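Local atomic coordinates of VP5 (Halorubrum pleomorphic virus 2, PDB entry 6QGI), a protein that probably mediates fusion of the envelope of a haloarchaeal pleomorphic virus with the membrane of its host cell. Residues N62-D67 and S340-F345; P296-R301 and T458-D463; A303-Q308 and F443-L448; A312-T317 and S350-D355; G377-L382 and L426-Q431. All blocks are in the same frame, centred on the assembly; numbering follows the deposited sequence.

Contact 1 (N62-D67 and S340-F345); sequences NQNILD and SGDVYF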
# COMPACT_ATOMS: atom_id res chain seq x y z
N ASN A 62 -1.30 3.02 4.37
CA ASN A 62 -2.58 3.60 3.99
C ASN A 62 -3.57 3.62 5.16
O ASN A 62 -4.56 2.89 5.15
CB ASN A 62 -3.17 2.85 2.78
CG ASN A 62 -2.15 2.46 1.72
OD1 ASN A 62 -1.41 3.29 1.21
ND2 ASN A 62 -2.08 1.18 1.40
N GLN A 63 -3.32 4.47 6.15
CA GLN A 63 -4.17 4.62 7.33
C GLN A 63 -5.24 5.67 7.09
O GLN A 63 -6.23 5.74 7.83
CB GLN A 63 -3.36 5.00 8.59
CG GLN A 63 -1.93 4.46 8.63
CD GLN A 63 -0.91 5.36 7.97
OE1 GLN A 63 -1.23 6.20 7.13
NE2 GLN A 63 0.35 5.20 8.35
N ASN A 64 -5.04 6.51 6.06
CA ASN A 64 -5.91 7.63 5.72
C ASN A 64 -6.99 7.28 4.69
O ASN A 64 -7.69 8.18 4.22
CB ASN A 64 -5.08 8.81 5.24
CG ASN A 64 -4.19 9.38 6.31
OD1 ASN A 64 -4.62 9.62 7.45
ND2 ASN A 64 -2.93 9.63 5.96
N ILE A 65 -7.16 5.99 4.37
CA ILE A 65 -8.18 5.51 3.42
C ILE A 65 -9.43 5.05 4.21
O ILE A 65 -10.44 4.70 3.60
CB ILE A 65 -7.66 4.40 2.46
CG1 ILE A 65 -7.16 3.15 3.22
CG2 ILE A 65 -6.60 4.96 1.48
CD1 ILE A 65 -7.18 1.90 2.50
N LEU A 66 -9.35 5.06 5.56
CA LEU A 66 -10.42 4.64 6.47
C LEU A 66 -11.61 5.61 6.45
O LEU A 66 -12.72 5.19 6.78
CB LEU A 66 -9.91 4.45 7.90
CG LEU A 66 -9.02 3.22 8.13
CD1 LEU A 66 -8.23 3.36 9.41
CD2 LEU A 66 -9.82 1.92 8.15
N ASP A 67 -11.39 6.87 6.00
CA ASP A 67 -12.47 7.85 5.81
C ASP A 67 -13.38 7.33 4.69
O ASP A 67 -14.60 7.49 4.74
CB ASP A 67 -11.92 9.25 5.49
CG ASP A 67 -11.96 10.25 6.64
OD1 ASP A 67 -12.93 10.21 7.44
OD2 ASP A 67 -11.04 11.09 6.73
N SER A 340 -0.59 16.55 5.27
CA SER A 340 -1.50 16.04 6.31
C SER A 340 -1.99 14.63 5.97
O SER A 340 -2.13 13.80 6.87
CB SER A 340 -2.69 16.98 6.49
OG SER A 340 -2.29 18.30 6.81
N GLY A 341 -2.25 14.39 4.69
CA GLY A 341 -2.70 13.09 4.19
C GLY A 341 -1.64 12.36 3.40
O GLY A 341 -0.45 12.66 3.52
N ASP A 342 -2.06 11.39 2.58
CA ASP A 342 -1.20 10.57 1.74
C ASP A 342 -1.39 10.92 0.26
O ASP A 342 -2.50 11.22 -0.17
CB ASP A 342 -1.44 9.08 1.99
CG ASP A 342 -1.01 8.59 3.36
OD1 ASP A 342 0.14 8.87 3.76
OD2 ASP A 342 -1.83 7.92 4.03
N VAL A 343 -0.28 10.89 -0.50
CA VAL A 343 -0.24 11.18 -1.93
C VAL A 343 -0.16 9.89 -2.73
O VAL A 343 0.76 9.10 -2.51
CB VAL A 343 0.94 12.11 -2.33
CG1 VAL A 343 0.89 12.46 -3.82
CG2 VAL A 343 0.95 13.37 -1.50
N TYR A 344 -1.09 9.71 -3.68
CA TYR A 344 -1.10 8.56 -4.58
C TYR A 344 -0.82 9.03 -6.01
O TYR A 344 -1.06 10.20 -6.33
CB TYR A 344 -2.40 7.75 -4.47
CG TYR A 344 -2.61 7.14 -3.10
CD1 TYR A 344 -1.95 5.97 -2.73
CD2 TYR A 344 -3.42 7.76 -2.16
CE1 TYR A 344 -2.10 5.42 -1.46
CE2 TYR A 344 -3.59 7.22 -0.88
CZ TYR A 344 -2.93 6.05 -0.54
OH TYR A 344 -3.09 5.50 0.70
N PHE A 345 -0.22 8.15 -6.83
CA PHE A 345 0.14 8.48 -8.20
C PHE A 345 -0.07 7.27 -9.11
O PHE A 345 0.63 6.26 -8.98
CB PHE A 345 1.60 8.99 -8.28
CG PHE A 345 1.97 9.76 -9.52
CD1 PHE A 345 1.51 11.06 -9.72
CD2 PHE A 345 2.82 9.21 -10.47
CE1 PHE A 345 1.87 11.79 -10.85
CE2 PHE A 345 3.19 9.94 -11.61
CZ PHE A 345 2.72 11.23 -11.79
O HOH W 1 -3.86 6.47 3.05

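Contact 2 (P296-R301 and T458-D463); sequences PVDAER and TATSFD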
# COMPACT_ATOMS: atom_id res chain seq x y z
N PRO A 296 -10.22 11.88 -2.93
CA PRO A 296 -10.15 12.95 -3.96
C PRO A 296 -9.10 12.64 -5.04
O PRO A 296 -7.98 12.24 -4.71
CB PRO A 296 -9.80 14.20 -3.16
CG PRO A 296 -10.34 13.93 -1.81
CD PRO A 296 -10.22 12.46 -1.57
N VAL A 297 -9.50 12.72 -6.32
CA VAL A 297 -8.64 12.38 -7.46
C VAL A 297 -8.69 13.47 -8.54
O VAL A 297 -9.72 14.12 -8.72
CB VAL A 297 -9.07 11.00 -8.06
CG1 VAL A 297 -8.37 10.71 -9.38
CG2 VAL A 297 -8.83 9.85 -7.09
N ASP A 298 -7.58 13.61 -9.28
CA ASP A 298 -7.49 14.46 -10.45
C ASP A 298 -7.21 13.56 -11.65
O ASP A 298 -6.06 13.32 -12.01
CB ASP A 298 -6.44 15.58 -10.31
CG ASP A 298 -6.46 16.62 -11.43
OD1 ASP A 298 -6.97 16.31 -12.53
OD2 ASP A 298 -5.97 17.74 -11.20
N ALA A 299 -8.30 13.03 -12.22
CA ALA A 299 -8.30 12.14 -13.38
C ALA A 299 -8.04 12.90 -14.68
O ALA A 299 -7.52 12.31 -15.64
CB ALA A 299 -9.64 11.43 -13.46
N GLU A 300 -8.40 14.19 -14.73
CA GLU A 300 -8.33 15.03 -15.92
C GLU A 300 -7.00 15.77 -16.15
O GLU A 300 -6.84 16.36 -17.22
CB GLU A 300 -9.47 16.06 -15.92
CG GLU A 300 -10.68 15.64 -16.74
CD GLU A 300 -10.44 15.32 -18.21
OE1 GLU A 300 -9.64 16.02 -18.86
OE2 GLU A 300 -11.07 14.35 -18.71
N ARG A 301 -6.05 15.73 -15.20
CA ARG A 301 -4.78 16.42 -15.41
C ARG A 301 -3.58 15.49 -15.23
O ARG A 301 -3.26 15.09 -14.11
CB ARG A 301 -4.65 17.66 -14.51
CG ARG A 301 -5.28 18.90 -15.13
CD ARG A 301 -5.99 19.75 -14.10
NE ARG A 301 -7.23 19.11 -13.65
CZ ARG A 301 -8.43 19.67 -13.71
NH1 ARG A 301 -9.50 19.00 -13.30
NH2 ARG A 301 -8.58 20.90 -14.18
N THR A 458 -1.65 25.12 -15.04
CA THR A 458 -0.73 25.45 -13.95
C THR A 458 -1.11 24.86 -12.59
O THR A 458 -0.28 24.85 -11.68
CB THR A 458 -0.60 26.98 -13.81
OG1 THR A 458 -1.90 27.54 -13.60
CG2 THR A 458 0.06 27.62 -15.02
N ALA A 459 -2.36 24.37 -12.43
CA ALA A 459 -2.82 23.82 -11.15
C ALA A 459 -3.68 22.56 -11.33
O ALA A 459 -4.20 22.30 -12.42
CB ALA A 459 -3.60 24.87 -10.38
N THR A 460 -3.82 21.79 -10.24
CA THR A 460 -4.62 20.57 -10.18
C THR A 460 -5.99 20.84 -9.53
O THR A 460 -6.12 21.80 -8.77
CB THR A 460 -3.88 19.45 -9.42
OG1 THR A 460 -3.53 19.90 -8.12
CG2 THR A 460 -2.66 18.93 -10.16
N SER A 461 -6.99 20.00 -9.83
CA SER A 461 -8.35 20.07 -9.28
C SER A 461 -8.78 18.66 -8.88
O SER A 461 -8.95 17.79 -9.75
CB SER A 461 -9.32 20.70 -10.27
OG SER A 461 -10.65 20.69 -9.79
N PHE A 462 -8.92 18.42 -7.57
CA PHE A 462 -9.29 17.12 -7.01
C PHE A 462 -10.81 17.00 -6.85
O PHE A 462 -11.46 17.91 -6.33
CB PHE A 462 -8.55 16.85 -5.69
CG PHE A 462 -7.06 16.65 -5.91
CD1 PHE A 462 -6.56 15.42 -6.29
CD2 PHE A 462 -6.18 17.72 -5.80
CE1 PHE A 462 -5.20 15.25 -6.55
CE2 PHE A 462 -4.82 17.56 -6.08
CZ PHE A 462 -4.34 16.33 -6.45
N ASP A 463 -11.36 15.88 -7.33
CA ASP A 463 -12.78 15.57 -7.29
C ASP A 463 -13.07 14.33 -6.46
O ASP A 463 -12.34 13.33 -6.51
CB ASP A 463 -13.35 15.37 -8.71
CG ASP A 463 -13.50 16.63 -9.54
OD1 ASP A 463 -13.85 17.70 -8.97
OD2 ASP A 463 -13.31 16.55 -10.78

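Contact 3 (A303-Q308 and F443-L448); sequences ATITIQ and FTIDKL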
# COMPACT_ATOMS: atom_id res chain seq x y z
N ALA A 303 0.22 14.70 -15.06
CA ALA A 303 1.39 15.41 -14.58
C ALA A 303 2.64 14.58 -14.72
O ALA A 303 2.63 13.40 -14.36
CB ALA A 303 1.19 15.80 -13.13
N THR A 304 3.71 15.19 -15.24
CA THR A 304 5.02 14.55 -15.35
C THR A 304 5.80 15.02 -14.12
O THR A 304 5.92 16.22 -13.89
CB THR A 304 5.70 14.86 -16.70
OG1 THR A 304 5.87 16.27 -16.85
CG2 THR A 304 4.92 14.30 -17.89
N ILE A 305 6.24 14.07 -13.28
CA ILE A 305 6.95 14.37 -12.04
C ILE A 305 8.41 13.92 -12.10
O ILE A 305 8.74 13.00 -12.85
CB ILE A 305 6.25 13.78 -10.78
CG1 ILE A 305 6.08 12.24 -10.87
CG2 ILE A 305 4.92 14.49 -10.51
CD1 ILE A 305 5.87 11.51 -9.54
N THR A 306 9.27 14.56 -11.31
CA THR A 306 10.67 14.19 -11.17
C THR A 306 10.90 13.93 -9.69
O THR A 306 10.74 14.84 -8.89
CB THR A 306 11.63 15.27 -11.75
OG1 THR A 306 11.46 15.32 -13.16
CG2 THR A 306 13.10 14.98 -11.43
N ILE A 307 11.27 12.68 -9.35
CA ILE A 307 11.58 12.30 -7.98
C ILE A 307 12.97 12.86 -7.72
O ILE A 307 13.94 12.41 -8.32
CB ILE A 307 11.45 10.75 -7.77
CG1 ILE A 307 10.04 10.24 -8.18
CG2 ILE A 307 11.81 10.32 -6.33
CD1 ILE A 307 8.85 10.83 -7.40
N GLN A 308 13.03 13.93 -6.92
CA GLN A 308 14.22 14.72 -6.59
C GLN A 308 15.48 13.91 -6.24
O GLN A 308 16.56 14.22 -6.77
CB GLN A 308 13.92 15.66 -5.42
CG GLN A 308 12.84 16.68 -5.70
CD GLN A 308 12.90 17.76 -4.68
OE1 GLN A 308 12.84 17.51 -3.47
NE2 GLN A 308 13.07 19.00 -5.15
N PHE A 443 9.34 15.32 -4.84
CA PHE A 443 9.14 15.30 -6.28
C PHE A 443 8.76 16.69 -6.79
O PHE A 443 8.17 17.48 -6.06
CB PHE A 443 8.04 14.28 -6.66
CG PHE A 443 6.66 14.62 -6.14
CD1 PHE A 443 6.26 14.25 -4.85
CD2 PHE A 443 5.76 15.33 -6.92
CE1 PHE A 443 5.00 14.61 -4.36
CE2 PHE A 443 4.50 15.68 -6.43
CZ PHE A 443 4.12 15.31 -5.16
N THR A 444 9.06 16.96 -8.07
CA THR A 444 8.75 18.23 -8.71
C THR A 444 7.86 17.98 -9.93
O THR A 444 8.18 17.12 -10.75
CB THR A 444 10.05 18.97 -9.08
OG1 THR A 444 10.97 18.93 -7.98
CG2 THR A 444 9.81 20.42 -9.51
N ILE A 445 6.77 18.74 -10.05
CA ILE A 445 5.87 18.65 -11.20
C ILE A 445 6.52 19.46 -12.32
O ILE A 445 6.54 20.68 -12.25
CB ILE A 445 4.43 19.12 -10.85
CG1 ILE A 445 3.82 18.26 -9.71
CG2 ILE A 445 3.54 19.10 -12.08
CD1 ILE A 445 2.66 18.87 -8.98
N ASP A 446 7.13 18.79 -13.31
CA ASP A 446 7.79 19.47 -14.43
C ASP A 446 6.77 20.06 -15.39
O ASP A 446 7.07 21.07 -16.04
CB ASP A 446 8.72 18.52 -15.18
CG ASP A 446 9.97 18.09 -14.44
OD1 ASP A 446 10.29 18.70 -13.38
OD2 ASP A 446 10.65 17.16 -14.91
N LYS A 447 5.58 19.43 -15.50
CA LYS A 447 4.49 19.84 -16.38
C LYS A 447 3.14 19.26 -15.92
O LYS A 447 3.10 18.18 -15.33
CB LYS A 447 4.79 19.35 -17.82
CG LYS A 447 4.16 20.20 -18.92
CD LYS A 447 3.64 19.36 -20.09
CE LYS A 447 4.71 18.85 -21.04
NZ LYS A 447 4.14 17.89 -22.03
N LEU A 448 2.06 19.99 -16.21
CA LEU A 448 0.65 19.63 -15.98
C LEU A 448 -0.10 19.79 -17.30
O LEU A 448 0.03 20.83 -17.94
CB LEU A 448 -0.00 20.51 -14.89
CG LEU A 448 0.45 20.35 -13.45
CD1 LEU A 448 -0.15 21.40 -12.58
CD2 LEU A 448 0.01 19.03 -12.90

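Contact 4 (A312-T317 and S350-D355); sequences ATLPGT and SLVEGD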
# COMPACT_ATOMS: atom_id res chain seq x y z
N ALA A 312 14.22 10.33 -11.42
CA ALA A 312 13.29 9.50 -12.19
C ALA A 312 12.04 10.29 -12.61
O ALA A 312 11.34 10.83 -11.75
CB ALA A 312 12.91 8.27 -11.40
N THR A 313 11.80 10.37 -13.93
CA THR A 313 10.66 11.07 -14.54
C THR A 313 9.54 10.07 -14.82
O THR A 313 9.79 8.99 -15.37
CB THR A 313 11.07 11.84 -15.80
OG1 THR A 313 11.79 10.97 -16.68
CG2 THR A 313 11.90 13.07 -15.49
N LEU A 314 8.30 10.43 -14.43
CA LEU A 314 7.14 9.55 -14.57
C LEU A 314 5.83 10.34 -14.85
O LEU A 314 5.45 11.19 -14.04
CB LEU A 314 7.00 8.70 -13.28
CG LEU A 314 5.95 7.60 -13.22
CD1 LEU A 314 6.24 6.47 -14.21
CD2 LEU A 314 5.87 7.02 -11.83
N PRO A 315 5.12 10.05 -15.97
CA PRO A 315 3.86 10.76 -16.25
C PRO A 315 2.65 10.03 -15.64
O PRO A 315 2.50 8.82 -15.81
CB PRO A 315 3.79 10.77 -17.78
CG PRO A 315 4.70 9.64 -18.23
CD PRO A 315 5.44 9.09 -17.05
N GLY A 316 1.78 10.77 -14.95
CA GLY A 316 0.60 10.18 -14.34
C GLY A 316 -0.35 11.13 -13.65
O GLY A 316 -0.13 12.34 -13.61
N THR A 317 -1.44 10.57 -13.11
CA THR A 317 -2.49 11.32 -12.42
C THR A 317 -2.35 11.18 -10.90
O THR A 317 -1.88 10.16 -10.40
CB THR A 317 -3.88 10.86 -12.89
OG1 THR A 317 -3.94 9.43 -12.88
CG2 THR A 317 -4.23 11.39 -14.28
N SER A 350 5.80 1.57 -17.47
CA SER A 350 6.51 1.32 -18.72
C SER A 350 7.08 2.64 -19.31
O SER A 350 7.92 2.60 -20.21
CB SER A 350 5.59 0.64 -19.73
OG SER A 350 6.34 0.01 -20.76
N LEU A 351 6.64 3.80 -18.77
CA LEU A 351 7.07 5.11 -19.24
C LEU A 351 8.10 5.78 -18.29
O LEU A 351 8.47 6.93 -18.52
CB LEU A 351 5.86 6.04 -19.47
CG LEU A 351 4.88 5.62 -20.58
CD1 LEU A 351 3.62 6.44 -20.54
CD2 LEU A 351 5.52 5.71 -21.97
N VAL A 352 8.61 5.03 -17.27
CA VAL A 352 9.63 5.55 -16.34
C VAL A 352 10.95 5.81 -17.11
O VAL A 352 11.43 4.96 -17.86
CB VAL A 352 9.83 4.65 -15.08
CG1 VAL A 352 10.54 3.33 -15.41
CG2 VAL A 352 10.57 5.40 -13.97
N GLU A 353 11.49 7.03 -16.95
CA GLU A 353 12.74 7.48 -17.56
C GLU A 353 13.62 8.12 -16.49
O GLU A 353 13.18 8.32 -15.36
CB GLU A 353 12.45 8.49 -18.68
CG GLU A 353 12.36 7.89 -20.07
CD GLU A 353 12.35 8.94 -21.16
OE1 GLU A 353 11.30 9.61 -21.33
OE2 GLU A 353 13.39 9.10 -21.84
N GLY A 354 14.86 8.46 -16.85
CA GLY A 354 15.76 9.11 -15.92
C GLY A 354 17.22 8.95 -16.25
O GLY A 354 17.66 7.87 -16.65
N ASP A 355 17.99 10.04 -16.08
CA ASP A 355 19.43 10.04 -16.32
C ASP A 355 20.13 9.19 -15.27
O ASP A 355 19.82 9.28 -14.07
CB ASP A 355 19.98 11.47 -16.34
CG ASP A 355 21.38 11.59 -16.91
OD1 ASP A 355 21.57 11.25 -18.10
OD2 ASP A 355 22.29 12.02 -16.16

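Contact 5 (G377-L382 and L426-Q431); sequences GTAVEL and LSTAEQ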
# COMPACT_ATOMS: atom_id res chain seq x y z
N GLY A 377 12.64 -4.16 -13.66
CA GLY A 377 11.84 -3.91 -14.85
C GLY A 377 12.37 -2.81 -15.74
O GLY A 377 11.67 -2.37 -16.66
N THR A 378 13.61 -2.34 -15.48
CA THR A 378 14.28 -1.30 -16.26
C THR A 378 15.59 -1.83 -16.87
O THR A 378 15.99 -2.96 -16.59
CB THR A 378 14.52 0.00 -15.44
OG1 THR A 378 15.56 -0.19 -14.48
CG2 THR A 378 13.27 0.54 -14.78
N ALA A 379 16.21 -1.02 -17.73
CA ALA A 379 17.47 -1.29 -18.41
C ALA A 379 18.32 -0.04 -18.46
O ALA A 379 17.79 1.05 -18.69
CB ALA A 379 17.22 -1.80 -19.82
N VAL A 380 19.63 -0.16 -18.21
CA VAL A 380 20.54 0.98 -18.25
C VAL A 380 21.08 1.08 -19.68
O VAL A 380 21.71 0.13 -20.17
CB VAL A 380 21.65 0.95 -17.16
CG1 VAL A 380 22.52 2.21 -17.22
CG2 VAL A 380 21.06 0.77 -15.77
N GLU A 381 20.77 2.19 -20.36
CA GLU A 381 21.16 2.50 -21.74
C GLU A 381 22.38 3.41 -21.70
O GLU A 381 22.27 4.60 -21.37
CB GLU A 381 20.00 3.15 -22.50
CG GLU A 381 20.02 2.90 -23.99
CD GLU A 381 19.03 3.73 -24.76
OE1 GLU A 381 19.35 4.90 -25.09
OE2 GLU A 381 17.91 3.23 -25.04
N LEU A 382 23.55 2.85 -22.00
CA LEU A 382 24.81 3.58 -21.95
C LEU A 382 25.25 4.05 -23.31
O LEU A 382 25.17 3.32 -24.30
CB LEU A 382 25.90 2.72 -21.30
CG LEU A 382 25.61 2.27 -19.88
CD1 LEU A 382 26.50 1.15 -19.49
CD2 LEU A 382 25.71 3.41 -18.90
N LEU A 426 15.49 3.18 -18.61
CA LEU A 426 14.15 3.10 -19.21
C LEU A 426 13.58 1.70 -18.96
O LEU A 426 14.36 0.77 -18.76
CB LEU A 426 14.16 3.45 -20.72
CG LEU A 426 15.07 2.64 -21.66
CD1 LEU A 426 14.38 1.38 -22.15
CD2 LEU A 426 15.43 3.44 -22.85
N SER A 427 12.25 1.55 -19.03
CA SER A 427 11.57 0.28 -18.79
C SER A 427 11.90 -0.79 -19.85
O SER A 427 12.17 -0.46 -21.01
CB SER A 427 10.06 0.49 -18.74
OG SER A 427 9.37 -0.65 -18.25
N THR A 428 11.88 -2.06 -19.42
CA THR A 428 12.10 -3.27 -20.21
C THR A 428 10.78 -3.72 -20.85
O THR A 428 10.79 -4.32 -21.93
CB THR A 428 12.67 -4.39 -19.29
OG1 THR A 428 13.71 -3.87 -18.46
CG2 THR A 428 13.18 -5.60 -20.06
N ALA A 429 9.64 -3.43 -20.16
CA ALA A 429 8.27 -3.80 -20.53
C ALA A 429 7.84 -3.28 -21.90
O ALA A 429 8.07 -2.12 -22.24
CB ALA A 429 7.30 -3.31 -19.47
N GLU A 430 7.21 -4.17 -22.68
CA GLU A 430 6.68 -3.90 -24.02
C GLU A 430 5.22 -3.45 -23.91
O GLU A 430 4.80 -2.54 -24.63
CB GLU A 430 6.82 -5.13 -24.92
CG GLU A 430 8.25 -5.42 -25.34
CD GLU A 430 8.59 -6.88 -25.55
OE1 GLU A 430 8.17 -7.46 -26.57
OE2 GLU A 430 9.30 -7.45 -24.68
N GLN A 431 4.46 -4.06 -22.97
CA GLN A 431 3.07 -3.74 -22.67
C GLN A 431 2.98 -2.61 -21.63
O GLN A 431 3.97 -2.30 -20.98
CB GLN A 431 2.35 -4.99 -22.13
CG GLN A 431 1.91 -5.98 -23.20
CD GLN A 431 1.11 -7.14 -22.64
OE1 GLN A 431 0.51 -7.06 -21.55
NE2 GLN A 431 1.07 -8.24 -23.38

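Contact 1 (N62-D67 and S340-F345)
In N64 and D342 CG stands anti to the carbonyl carbon, beside the backbone N (chi1 -66° and -67°). The CB bonds of both residues point across to the other segment, and the torsions then place N64 ND2 beside D342 OD2, the two side chains crossing at about a right angle. Y344 holds the same position (chi1 -63°) and sends its ring out of the strand until the hydroxyl meets N62. Y344 OH donates to N62 OD1 at 2.8 Å. The oxygen lies at the edge of the ring, close to its plane, but the hydroxyl sits above the plane of the asparagine carbonyl. Nearer the start of the strand segment, N64 ND2 donates to D342 OD2 at 2.8 Å, a somewhat bent bond that meets the carboxylate from above its plane. This is a polar seam between two parts of the fold: N62-D67 runs into the start of helix 66-86, while S340-F345 leads into strand 343-355 of the beta-rich part. A water ties the two direct bonds together. It donates to D342 OD2 at 2.7 Å and to Y344 OH, also at 2.7 Å, and it accepts a weak bond from the backbone N of N64. D342 OD2 thus takes two donors, and the tyrosine hydroxyl both gives and receives. I65 adds the apolar element, its CG2 standing 4.3 Å from Y344 CZ. The other end of the N62 amide is held too, since ND2 binds the carbonyls of S57 and T58, which fixes which way round OD1 faces the tyrosine.

Contact 2 (P296-R301 and T458-D463)
A single antiparallel beta bridge joins the short, weakly bonded strand at 297-299 to the loop between strand 443-450 and helix 476-496, just before the chain turns a corner at E300. V297 and D463 form the hydrogen-bonded pair: V297 N donates to D463 O at 2.9 Å, and D463 N returns the bond to V297 O at 2.8 Å, both fairly straight. Next along, the carboxylate of D298 takes over. With CG anti to the backbone N (chi1 -171°), it reaches across so that D298 OD2 receives the backbone N of S461 at 2.8 Å, from above the carboxylate plane. The other oxygen, D298 OD1, offers its syn lone pair to R301 NE at 3.0 Å, in the guanidinium plane, making a salt bridge across the corner. One aspartate thus fixes the loop and braces the turn; the two donors should help keep it ionised. The ring of F462 turns one face to the same residue: D298 CB sits over it, 4.3 Å from the centroid and 25° off the normal, a CH-pi contact. P296 CB adds packing against F462 CB, and F318 and L320 of strand 312-320 also touch this phenylalanine. T460 turns its hydroxyl elsewhere, to the carbonyl of L328. Over one face of the R301 guanidinium, offset toward the rim, lies S461 CB, 3.5 Å from R301 NH1.

Contact 3 (A303-Q308 and F443-L448)
Two neighbouring antiparallel strands, 303-307 and 443-448, are laced together here by backbone bonds, with a beta bulge in the ladder. T306 and T444 form a regular hydrogen-bonded pair: T306 N donates to T444 O and T444 N to T306 O, both at 2.8 Å and in the carbonyl planes. Beyond it the register slips by one residue. T304 N binds K447 O at 3.1 Å, yet T304 O receives the N of D446, nearly along its C=O axis; D446 is the extra residue, and its helical backbone (phi -74°, psi -29°) makes the kink. That twist lets its side chain lean over the face that carries T304 and T306, where T306 OG1 donates to D446 OD2 at 2.7 Å from above the carboxylate plane. The bulge thus places the D446 carboxylate beside the T306 hydroxyl. The opposite face is apolar, bearing A303, I305, I307, F443, I445 and L448. I305 CG2 touches two of these side chains, 3.8 Å from F443 CD2 and 4.0 Å from I445 CG1. I307 swings its CD1 against F443 CB. Further out, strand 312-320 lies along the other side of 301-307, and its F318 packs on A303 and I305, whereas Y334 covers F443 and I445. T444 is held by a second strand as well, its hydroxyl being hydrogen-bonded to that of T333. At the far end, A303 CB rests 3.4 Å from L448 CD2.

Contact 4 (A312-T317 and S350-D355)
T313 turns its hydroxyl into the crowded position between backbone N and carbonyl carbon (chi1 51°). T313 CB stands 4.1 Å from E353 O; at the tip, T313 OG1 lies 3.3 Å from E353 CB and makes a weak hydrogen bond of the same length to E353 O. The methyl, CG2, goes the other way and packs on T306 of the next strand. The stronger bonds are made by the backbone: T313 N donates to the same E353 O at 2.9 Å, and E353 N to T313 O at 3.0 Å, the latter nearly straight and in the carbonyl plane. They make one antiparallel hydrogen-bonded bridge between strand 312-320 and the far end of strand 343-355. Just past it, the bare CA of G354 lies beside A312. In the other direction the chains separate and side chains fill in. L314, with CG anti to its N, brings CD1 to 4.1 Å from V352 CB, and L9 closes over both residues. P315 lays CD and CG across L351, with CD 3.9 Å from L351 CB. Polar attachment thus rests almost wholly on backbone groups, E353 O taking T313 N and, weakly, T313 OG1, while the remaining contact is apolar and weakly directional.

Contact 5 (G377-L382 and L426-Q431)
G377 O is gripped by two donors from the opposite segment. T428 N reaches G377 O at 2.8 Å in an almost straight bond (170°) from above the carbonyl plane, and S427 OG, anti to its own backbone N, comes in nearly along the C=O axis at 3.3 Å from the same G377 O. The serine oxygen is itself approached by A429 N in a weak bond that closes a small turn at S427-A429. Beside it the regular pairing begins: A379 N donates to L426 O at 2.8 Å and L426 N to A379 O at 3.1 Å. T378 and S427 form the adjoining non-hydrogen-bonded pair, their side chains diverging. This is the last stretch of strand 418-427 as it pairs antiparallel with the start of strand 378-384, whose other edge is bonded to strand 389-393. T378 CB sits 3.4 Å from L426 O, while its hydroxyl turns back to the carbonyl of Y375. T428 leans toward G377 and touches D393, which neighbours the sugar linked to N396; the threonine side chain is about 6 Å from that sugar. On the A379 and L426 side, E381 extends with CG anti to its N, and L426 bends toward it (chi1 57°). E381 OE1 makes a salt bridge with R424, and the leucine packs alongside the other oxygen, L426 CD2 lying 3.3 Å from E381 OE2.

Overall arrangement
Contacts 3 and 4 are the closest pair, their centres about 9 Å apart: strands 301-307 and 312-320 run side by side, and A303 N lies 2.8 Å from G316 O, a probable hydrogen bond. Contact 2 joins through T317, packed on D298, and through L448, which meets T460. F345 ties contact 1 in, its CZ 3.4 Å from A303 O and 3.3 Å from G316 N. Contact 5 follows contact 4, centres about 11 Å apart, by way of S350 against S427 and A429. Contacts 1 and 5 lie farthest from each other, about 30 Å between centres; contact 1 borders the helical part, contact 5 the glycan on N396.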